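Local coordinates for ribose-phosphate pyrophosphokinase (Sulfolobus solfataricus, PDB 4TWB), which transfers the pyrophosphoryl group of ATP to the 1-hydroxyl of ribose 5-phosphate, making phosphoribosyl diphosphate (PRPP), at the adenosine monophosphate site. Residues are numbered along the deposited sequence; one frame, centred on the assembly and turned at random. Chains: chain A/B, Ribose-phosphate pyrophosphokinase.

The adenosine monophosphate site. Residues chain A 93-94, 98, 127; chain B 32, 34, 36. With AMP (adenosine monophosphate), chain C.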
ATOM      1  N   ARG A  93       7.683  13.416   4.072  1.00 51.40           N
ATOM      2  CA  ARG A  93       7.347  14.502   4.979  1.00 48.55           C
ATOM      3  C   ARG A  93       7.406  14.032   6.436  1.00 55.35           C
ATOM      4  O   ARG A  93       7.528  14.842   7.355  1.00 57.34           O
ATOM      5  CB  ARG A  93       5.978  15.071   4.626  1.00 55.13           C
ATOM      6  CG  ARG A  93       5.946  15.883   3.327  1.00 41.53           C
ATOM      7  CD  ARG A  93       4.774  15.457   2.433  1.00 61.00           C
ATOM      8  NE  ARG A  93       3.940  16.567   1.954  1.00 67.91           N
ATOM      9  CZ  ARG A  93       3.716  17.708   2.617  1.00 83.81           C
ATOM     10  NH1 ARG A  93       4.250  17.925   3.818  1.00 68.27           N
ATOM     11  NH2 ARG A  93       2.940  18.639   2.074  1.00 85.25           N
ATOM     12  N   GLN A  94       7.342  12.716   6.638  1.00 57.16           N
ATOM     13  CA  GLN A  94       7.385  12.149   7.988  1.00 71.76           C
ATOM     14  C   GLN A  94       8.809  11.811   8.423  1.00 73.58           C
ATOM     15  O   GLN A  94       9.222  10.641   8.419  1.00 56.36           O
ATOM     16  CB  GLN A  94       6.484  10.920   8.109  1.00 63.74           C
ATOM     17  CG  GLN A  94       6.332  10.421   9.543  1.00 59.22           C
ATOM     18  CD  GLN A  94       5.541  11.376  10.436  1.00 64.29           C
ATOM     19  OE1 GLN A  94       4.904  12.321   9.961  1.00 62.26           O
ATOM     20  NE2 GLN A  94       5.569  11.117  11.738  1.00 56.25           N
ATOM     21  N   PHE A  98       7.143  13.938  15.591  1.00 75.45           N
ATOM     22  CA  PHE A  98       6.687  15.287  15.937  1.00 88.71           C
ATOM     23  C   PHE A  98       5.898  15.305  17.252  1.00 90.18           C
ATOM     24  O   PHE A  98       5.840  16.327  17.940  1.00 90.29           O
ATOM     25  CB  PHE A  98       5.875  15.896  14.787  1.00 86.70           C
ATOM     26  CG  PHE A  98       6.621  15.936  13.478  1.00 95.55           C
ATOM     27  CD1 PHE A  98       7.484  16.986  13.184  1.00 97.97           C
ATOM     28  CD2 PHE A  98       6.475  14.918  12.547  1.00 89.27           C
ATOM     29  CE1 PHE A  98       8.179  17.023  11.983  1.00 90.78           C
ATOM     30  CE2 PHE A  98       7.169  14.947  11.342  1.00 87.10           C
ATOM     31  CZ  PHE A  98       8.021  16.003  11.061  1.00 94.83           C
ATOM     32  N   HIS A 127      12.577  15.304   0.647  1.00 43.66           N
ATOM     33  CA  HIS A 127      12.175  16.404   1.514  1.00 40.27           C
ATOM     34  C   HIS A 127      13.258  16.875   2.501  1.00 49.19           C
ATOM     35  O   HIS A 127      13.415  18.071   2.738  1.00 47.51           O
ATOM     36  CB  HIS A 127      10.914  16.040   2.274  1.00 42.14           C
ATOM     37  CG  HIS A 127      10.405  17.131   3.166  1.00 54.49           C
ATOM     38  ND1 HIS A 127       9.688  18.208   2.692  1.00 43.24           N
ATOM     39  CD2 HIS A 127      10.502  17.303   4.507  1.00 50.70           C
ATOM     40  CE1 HIS A 127       9.362  18.994   3.702  1.00 52.63           C
ATOM     41  NE2 HIS A 127       9.845  18.469   4.814  1.00 64.03           N
TER
ATOM     42  N   PHE B  32      -3.850  11.945   5.621  1.00 41.01           N
ATOM     43  CA  PHE B  32      -3.417  13.260   5.146  1.00 45.06           C
ATOM     44  C   PHE B  32      -4.105  13.619   3.823  1.00 49.23           C
ATOM     45  O   PHE B  32      -4.598  12.743   3.114  1.00 53.40           O
ATOM     46  CB  PHE B  32      -1.908  13.290   4.948  1.00 35.56           C
ATOM     47  CG  PHE B  32      -1.135  13.330   6.223  1.00 36.27           C
ATOM     48  CD1 PHE B  32      -0.178  12.364   6.494  1.00 34.50           C
ATOM     49  CD2 PHE B  32      -1.354  14.338   7.154  1.00 38.86           C
ATOM     50  CE1 PHE B  32       0.555  12.399   7.675  1.00 43.34           C
ATOM     51  CE2 PHE B  32      -0.623  14.383   8.340  1.00 48.73           C
ATOM     52  CZ  PHE B  32       0.336  13.411   8.600  1.00 48.63           C
ATOM     53  N   ASP B  34      -2.637  14.512   1.214  1.00 51.66           N
ATOM     54  CA  ASP B  34      -1.784  13.694   0.340  1.00 45.83           C
ATOM     55  C   ASP B  34      -2.486  12.450  -0.179  1.00 60.35           C
ATOM     56  O   ASP B  34      -2.496  12.167  -1.381  1.00 48.23           O
ATOM     57  CB  ASP B  34      -0.607  13.160   1.157  1.00 33.30           C
ATOM     58  CG  ASP B  34       0.657  13.840   0.839  1.00 55.21           C
ATOM     59  OD1 ASP B  34       0.694  15.089   0.911  1.00 86.32           O
ATOM     60  OD2 ASP B  34       1.625  13.121   0.524  1.00 63.76           O
ATOM     61  N   GLU B  36      -1.671   9.903   2.162  1.00 42.89           N
ATOM     62  CA  GLU B  36      -0.806   9.117   3.028  1.00 35.53           C
ATOM     63  C   GLU B  36      -1.438   8.871   4.387  1.00 40.22           C
ATOM     64  O   GLU B  36      -2.372   9.564   4.791  1.00 39.41           O
ATOM     65  CB  GLU B  36       0.558   9.801   3.191  1.00 36.24           C
ATOM     66  CG  GLU B  36       1.366   9.886   1.912  1.00 30.94           C
ATOM     67  CD  GLU B  36       2.790  10.379   2.148  1.00 44.56           C
ATOM     68  OE1 GLU B  36       3.528  10.606   1.150  1.00 39.52           O
ATOM     69  OE2 GLU B  36       3.164  10.548   3.333  1.00 37.04           O
TER
HETATM   70  P   AMP C 301       6.689  19.829   6.606  1.00171.79           P
HETATM   71  O1P AMP C 301       7.569  21.059   6.564  1.00141.93           O
HETATM   72  O2P AMP C 301       5.496  19.867   5.674  1.00132.28           O
HETATM   73  O3P AMP C 301       7.462  18.528   6.603  1.00128.45           O
HETATM   74  O5' AMP C 301       6.042  19.872   8.080  1.00144.96           O
HETATM   75  C5' AMP C 301       6.125  18.730   8.930  1.00121.64           C
HETATM   76  C4' AMP C 301       4.730  18.343   9.407  1.00115.95           C
HETATM   77  O4' AMP C 301       3.956  17.852   8.303  1.00 99.01           O
HETATM   78  C3' AMP C 301       4.791  17.247  10.464  1.00109.43           C
HETATM   79  O3' AMP C 301       4.213  17.720  11.689  1.00 94.69           O
HETATM   80  C2' AMP C 301       4.018  16.071   9.878  1.00107.04           C
HETATM   81  O2' AMP C 301       3.143  15.446  10.834  1.00 99.83           O
HETATM   82  C1' AMP C 301       3.263  16.659   8.685  1.00 93.18           C
HETATM   83  N9  AMP C 301       3.153  15.678   7.564  1.00 77.20           N
HETATM   84  C8  AMP C 301       3.824  14.505   7.447  1.00 59.18           C
HETATM   85  N7  AMP C 301       3.481  13.841   6.311  1.00 44.41           N
HETATM   86  C5  AMP C 301       2.551  14.593   5.685  1.00 44.62           C
HETATM   87  C6  AMP C 301       1.754  14.486   4.439  1.00 40.29           C
HETATM   88  N6  AMP C 301       1.899  13.411   3.626  1.00 43.97           N
HETATM   89  N1  AMP C 301       0.890  15.495   4.136  1.00 57.64           N
HETATM   90  C2  AMP C 301       0.749  16.575   4.937  1.00 58.35           C
HETATM   91  N3  AMP C 301       1.433  16.746   6.089  1.00 51.88           N
HETATM   92  C4  AMP C 301       2.329  15.801   6.512  1.00 68.88           C
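A:Arg93 lies along one face of the adenine while B:Phe32 of the partner subunit closes the other, so the nucleotide pocket of this homodimer is a sandwich across the subunit interface. The arginine chain bends at chi2 and chi3, which sets its CB over the imidazole part of the purine and its guanidinium over the pyrimidine part, with NH1 3.8 Å from the six-membered ring centroid, a cation-pi arrangement. NH1 also reaches the phosphate oxygen O2P at 3.0 Å, a salt bridge with weak hydrogen-bond geometry. Opposite, the B:Phe32 ring is stacked 6° from the plane of the AMP six-membered ring, its CD1 3.5 Å from AMP C6. Two carboxylates of chain B take different N-H groups of the exocyclic amine: B:Asp34 OD2 accepts from N6 on the N1 side at 3.1 Å, tilted off the base plane, and the extended B:Glu36 brings OE2 to the N7 side, near that plane, in a weak hydrogen bond (143° at H). This pairing is likely to underlie the adenine specificity, since a keto oxygen here would probably be repelled. B:Asp34 OD1 lies 3.3 Å from AMP N1, an acceptor pair that nearby A:Arg93 or an unseen proton may ease. A long, tip-to-tip salt bridge, B:Asp34 OD1 to A:Arg93 NE at 3.7 Å with planes 77° apart, may help hold both side chains. Around the ribose, A:Phe98 presents a ring face centred under C3', 3.4 Å from the ring centroid. An alanine here would remove that face and would probably leave the sugar less firmly positioned. A:His127 NE2 comes within 3.0 Å of AMP O3P, which sits well above the imidazole plane, so this hydrogen bond is poorly aimed.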